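Local coordinates for single-strand DNA-binding protein (Agrobacterium tumefaciens, PDB 3BTP) that binds single-stranded DNA regardless of its sequence and mediates nuclear uptake of the transferred T-DNA strand during plant transformation, at residues Leu264-Thr267 with Pro268-Ile272; Tyr276-Ala279 with Gly280-Tyr283. All coordinates share one frame; numbering follows the deposited sequence.

Contact 1 of 2, residues Leu264-Thr267 with Pro268-Ile272; sequences LIKT and PQNDI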
# COMPACT_ATOMS: atom_id res chain seq x y z
N LEU A 264 12.15 12.09 2.32
CA LEU A 264 11.59 13.45 2.10
C LEU A 264 10.78 13.90 3.33
O LEU A 264 9.81 13.26 3.69
CB LEU A 264 10.69 13.44 0.83
CG LEU A 264 10.12 14.74 0.20
CD1 LEU A 264 9.46 14.39 -1.15
CD2 LEU A 264 9.08 15.40 1.07
N ILE A 265 11.12 15.03 3.92
CA ILE A 265 10.40 15.58 5.05
C ILE A 265 9.63 16.78 4.51
O ILE A 265 10.18 17.62 3.85
CB ILE A 265 11.40 16.13 6.14
CG1 ILE A 265 12.53 15.12 6.47
CG2 ILE A 265 10.66 16.79 7.41
CD1 ILE A 265 12.11 13.92 7.19
N LYS A 266 8.35 16.88 4.80
CA LYS A 266 7.61 18.03 4.35
C LYS A 266 7.01 18.68 5.60
O LYS A 266 6.09 18.12 6.19
CB LYS A 266 6.50 17.62 3.40
CG LYS A 266 5.71 18.85 2.85
CD LYS A 266 4.90 18.54 1.56
CE LYS A 266 3.66 17.83 1.84
NZ LYS A 266 2.70 18.37 2.91
N THR A 267 7.53 19.86 5.99
CA THR A 267 7.13 20.49 7.27
C THR A 267 5.70 21.05 7.17
O THR A 267 5.16 21.17 6.06
CB THR A 267 8.09 21.70 7.64
OG1 THR A 267 7.71 22.86 6.89
CG2 THR A 267 9.57 21.40 7.39
N PRO A 268 5.08 21.44 8.32
CA PRO A 268 3.77 22.07 8.29
C PRO A 268 3.68 23.34 7.41
O PRO A 268 2.56 23.71 6.96
CB PRO A 268 3.55 22.41 9.75
CG PRO A 268 4.32 21.27 10.48
CD PRO A 268 5.57 21.27 9.71
N GLN A 269 4.82 24.01 7.19
CA GLN A 269 4.89 25.14 6.21
C GLN A 269 5.09 24.71 4.73
O GLN A 269 5.15 25.58 3.84
CB GLN A 269 5.99 26.17 6.60
CG GLN A 269 5.82 26.75 8.00
CD GLN A 269 6.09 25.75 9.18
OE1 GLN A 269 7.03 24.94 9.15
NE2 GLN A 269 5.29 25.86 10.24
N ASN A 270 5.25 23.39 4.48
CA ASN A 270 5.31 22.80 3.14
C ASN A 270 6.69 22.95 2.54
O ASN A 270 6.88 22.90 1.33
CB ASN A 270 4.17 23.34 2.21
CG ASN A 270 2.84 22.53 2.30
OD1 ASN A 270 1.76 23.11 2.27
ND2 ASN A 270 2.92 21.20 2.38
N ASP A 271 7.65 23.18 3.42
CA ASP A 271 9.06 23.21 3.12
C ASP A 271 9.55 21.74 3.07
O ASP A 271 9.18 20.93 3.92
CB ASP A 271 9.81 23.93 4.28
CG ASP A 271 9.50 25.50 4.35
OD1 ASP A 271 9.51 26.21 3.29
OD2 ASP A 271 9.30 26.01 5.51
N ILE A 272 10.44 21.46 2.14
CA ILE A 272 10.93 20.15 1.85
C ILE A 272 12.36 20.03 2.34
O ILE A 272 13.21 20.90 2.04
CB ILE A 272 10.93 19.93 0.31
CG1 ILE A 272 9.53 20.21 -0.31
CG2 ILE A 272 11.51 18.59 -0.05
CD1 ILE A 272 8.44 19.40 0.36

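Contact 2 of 2, residues Tyr276-Ala279 with Gly280-Tyr283; sequences YRFA and GDAY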
# COMPACT_ATOMS: atom_id res chain seq x y z
N TYR A 276 19.64 11.42 2.99
CA TYR A 276 20.17 10.05 2.75
C TYR A 276 20.59 9.38 4.08
O TYR A 276 21.20 10.02 4.89
CB TYR A 276 21.40 10.14 1.89
CG TYR A 276 21.21 10.20 0.42
CD1 TYR A 276 20.87 9.04 -0.29
CD2 TYR A 276 21.43 11.40 -0.29
CE1 TYR A 276 20.72 9.06 -1.70
CE2 TYR A 276 21.30 11.43 -1.70
CZ TYR A 276 20.93 10.25 -2.38
OH TYR A 276 20.76 10.26 -3.75
N ARG A 277 20.26 8.10 4.27
CA ARG A 277 20.86 7.26 5.27
C ARG A 277 22.26 6.82 4.79
O ARG A 277 22.55 6.83 3.58
CB ARG A 277 19.97 6.02 5.56
CG ARG A 277 18.84 6.19 6.63
CD ARG A 277 18.23 4.83 7.21
NE ARG A 277 18.80 4.29 8.50
CZ ARG A 277 19.59 5.02 9.23
NH1 ARG A 277 19.79 6.25 8.82
NH2 ARG A 277 20.09 4.61 10.37
N PHE A 278 23.13 6.46 5.74
CA PHE A 278 24.35 5.68 5.42
C PHE A 278 24.69 4.73 6.56
O PHE A 278 24.32 4.99 7.71
CB PHE A 278 25.58 6.55 4.97
CG PHE A 278 25.91 7.70 5.91
CD1 PHE A 278 26.94 7.57 6.87
CD2 PHE A 278 25.21 8.91 5.83
CE1 PHE A 278 27.24 8.61 7.75
CE2 PHE A 278 25.51 9.98 6.70
CZ PHE A 278 26.53 9.81 7.67
N ALA A 279 25.34 3.60 6.22
CA ALA A 279 25.90 2.65 7.22
C ALA A 279 26.67 3.42 8.26
O ALA A 279 27.61 4.18 7.91
CB ALA A 279 26.82 1.61 6.55
N GLY A 280 26.21 3.28 9.51
CA GLY A 280 26.79 3.92 10.67
C GLY A 280 26.53 5.41 10.81
O GLY A 280 27.39 6.13 11.31
N ASP A 281 25.35 5.88 10.42
CA ASP A 281 25.01 7.31 10.57
C ASP A 281 24.46 7.59 11.95
O ASP A 281 24.37 6.68 12.77
CB ASP A 281 24.10 7.84 9.43
CG ASP A 281 22.73 7.09 9.31
OD1 ASP A 281 22.28 6.41 10.26
OD2 ASP A 281 22.09 7.16 8.24
N ALA A 282 24.11 8.85 12.23
CA ALA A 282 23.57 9.22 13.56
C ALA A 282 22.40 8.32 14.03
O ALA A 282 22.17 8.22 15.26
CB ALA A 282 23.19 10.72 13.62
N TYR A 283 21.69 7.65 13.10
CA TYR A 283 20.64 6.70 13.52
C TYR A 283 20.99 5.21 13.35
O TYR A 283 20.08 4.38 13.37
CB TYR A 283 19.27 7.01 12.86
CG TYR A 283 18.60 8.24 13.45
CD1 TYR A 283 17.64 8.13 14.47
CD2 TYR A 283 19.00 9.51 13.04
CE1 TYR A 283 17.08 9.25 15.03
CE2 TYR A 283 18.46 10.64 13.60
CZ TYR A 283 17.51 10.51 14.59
OH TYR A 283 16.98 11.69 15.08

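Contact 1 of 2, residues Leu264-Thr267 with Pro268-Ile272
Thr267 faces Gln269 and Asp271 across a tight reversal of the chain, its hydroxyl meeting both Gln269 OE1 and Asp271 N. With chi1 at 80°, OG1 sits between the backbone N and the carbonyl carbon of its own residue. From there Thr267 OG1 donates to Gln269 OE1 at 3.1 Å, approaching from above the plane of that amide. The bend of Gln269 at chi2 (70°) folds its side chain back to receive this bond. The same hydroxyl accepts a weak, long bond of 3.5 Å from Asp271 N, while Thr267 CG2 lies 4.0 Å from Asp271 CB. Backbone bonds set the frame: Asn270 N reaches Thr267 O at 2.7 Å, closing a type I turn from Thr267 to Asn270, and Thr267 N meets Asp271 O at 2.9 Å. Together they make a type I turn with a G1 beta bulge, Asn270 taking the positive-phi position, as in 3:5 hairpins. This hairpin joins strands 263-266 and 272-275, in which Lys266 and Ile272 form an antiparallel non-hydrogen-bonded pair. On the face of that pair, Ile272 CD1 packs against the aliphatic stem of Lys266, 3.7 Å from CG. Past the stem, Lys266 NZ forms a salt bridge with Asp115. Farther along the same face, Leu264 CG touches Ile272 CG2 at 4.1 Å. Ile265 is directed to the other face, where it packs on Phe291, Ile295 and Tyr299 of helix 288-299.

Contact 2 of 2, residues Tyr276-Ala279 with Gly280-Tyr283
A type II beta turn from Phe278 to Asp281, followed at once by an Asx turn, bends the loop that leads from strand 272-275 to helix 288-299, and the Asp281 carboxylate binds both sides of the bend. Its OD2 forms a salt bridge with Arg277 NH1 at 2.5 Å and also accepts from Phe278 N at 2.8 Å, the backbone N-H arriving from above the carboxylate plane. Asp281 OD1 takes a weak bond from Arg277 NH2 at 2.8 Å. The guanidinium and carboxylate are turned 35° against each other, not coplanar. In Asp281, chi1 of 59° puts CG between the backbone N and the carbonyl carbon, which sets the carboxylate beside Arg277 and the N-H of Phe278. The Asx turn is made by the same group: Tyr283 N donates to Asp281 OD1 at 3.2 Å, out of the carboxylate plane on the side opposite Phe278 N. Asp281 N closes the type II turn only weakly on Phe278 O, at 3.0 Å, and Gly280 occupies the third position of that turn with a positive phi. Phe278 folds over the turn, its chi1 of 51° bringing the ring across Asp281. There Asp281 CB stands almost over the ring centre, 3.5 Å from the centroid, in a CH-pi contact. Tyr283 CB touches the Arg277 guanidinium, 3.6 Å from NH2. Phe332 of helix 327-335 makes a cation-pi contact with the arginine. Beyond the bend, the Tyr283 ring meets Phe291 of helix 288-299 edge to face.

Overall arrangement
Contacts 1 and 2 follow one another along the chain, about 21 Å apart between centres, one at each end of strand 272-275. Residues 264-272 form the hairpin leading into this edge strand of a four-stranded antiparallel sheet, whereas residues 276-283 belong to the loop leaving it for helix 288-299. Contact 1 is partly buried and combines backbone pairing with a threonine hydroxyl and aliphatic packing. Contact 2 lies at the surface, although Arg277 itself is buried, has no strand pairing, and relies on a charged carboxylate, an arginine and an aromatic ring. Both use a beta turn, type I in one and type II in the other, and both reach Phe291 of helix 288-299.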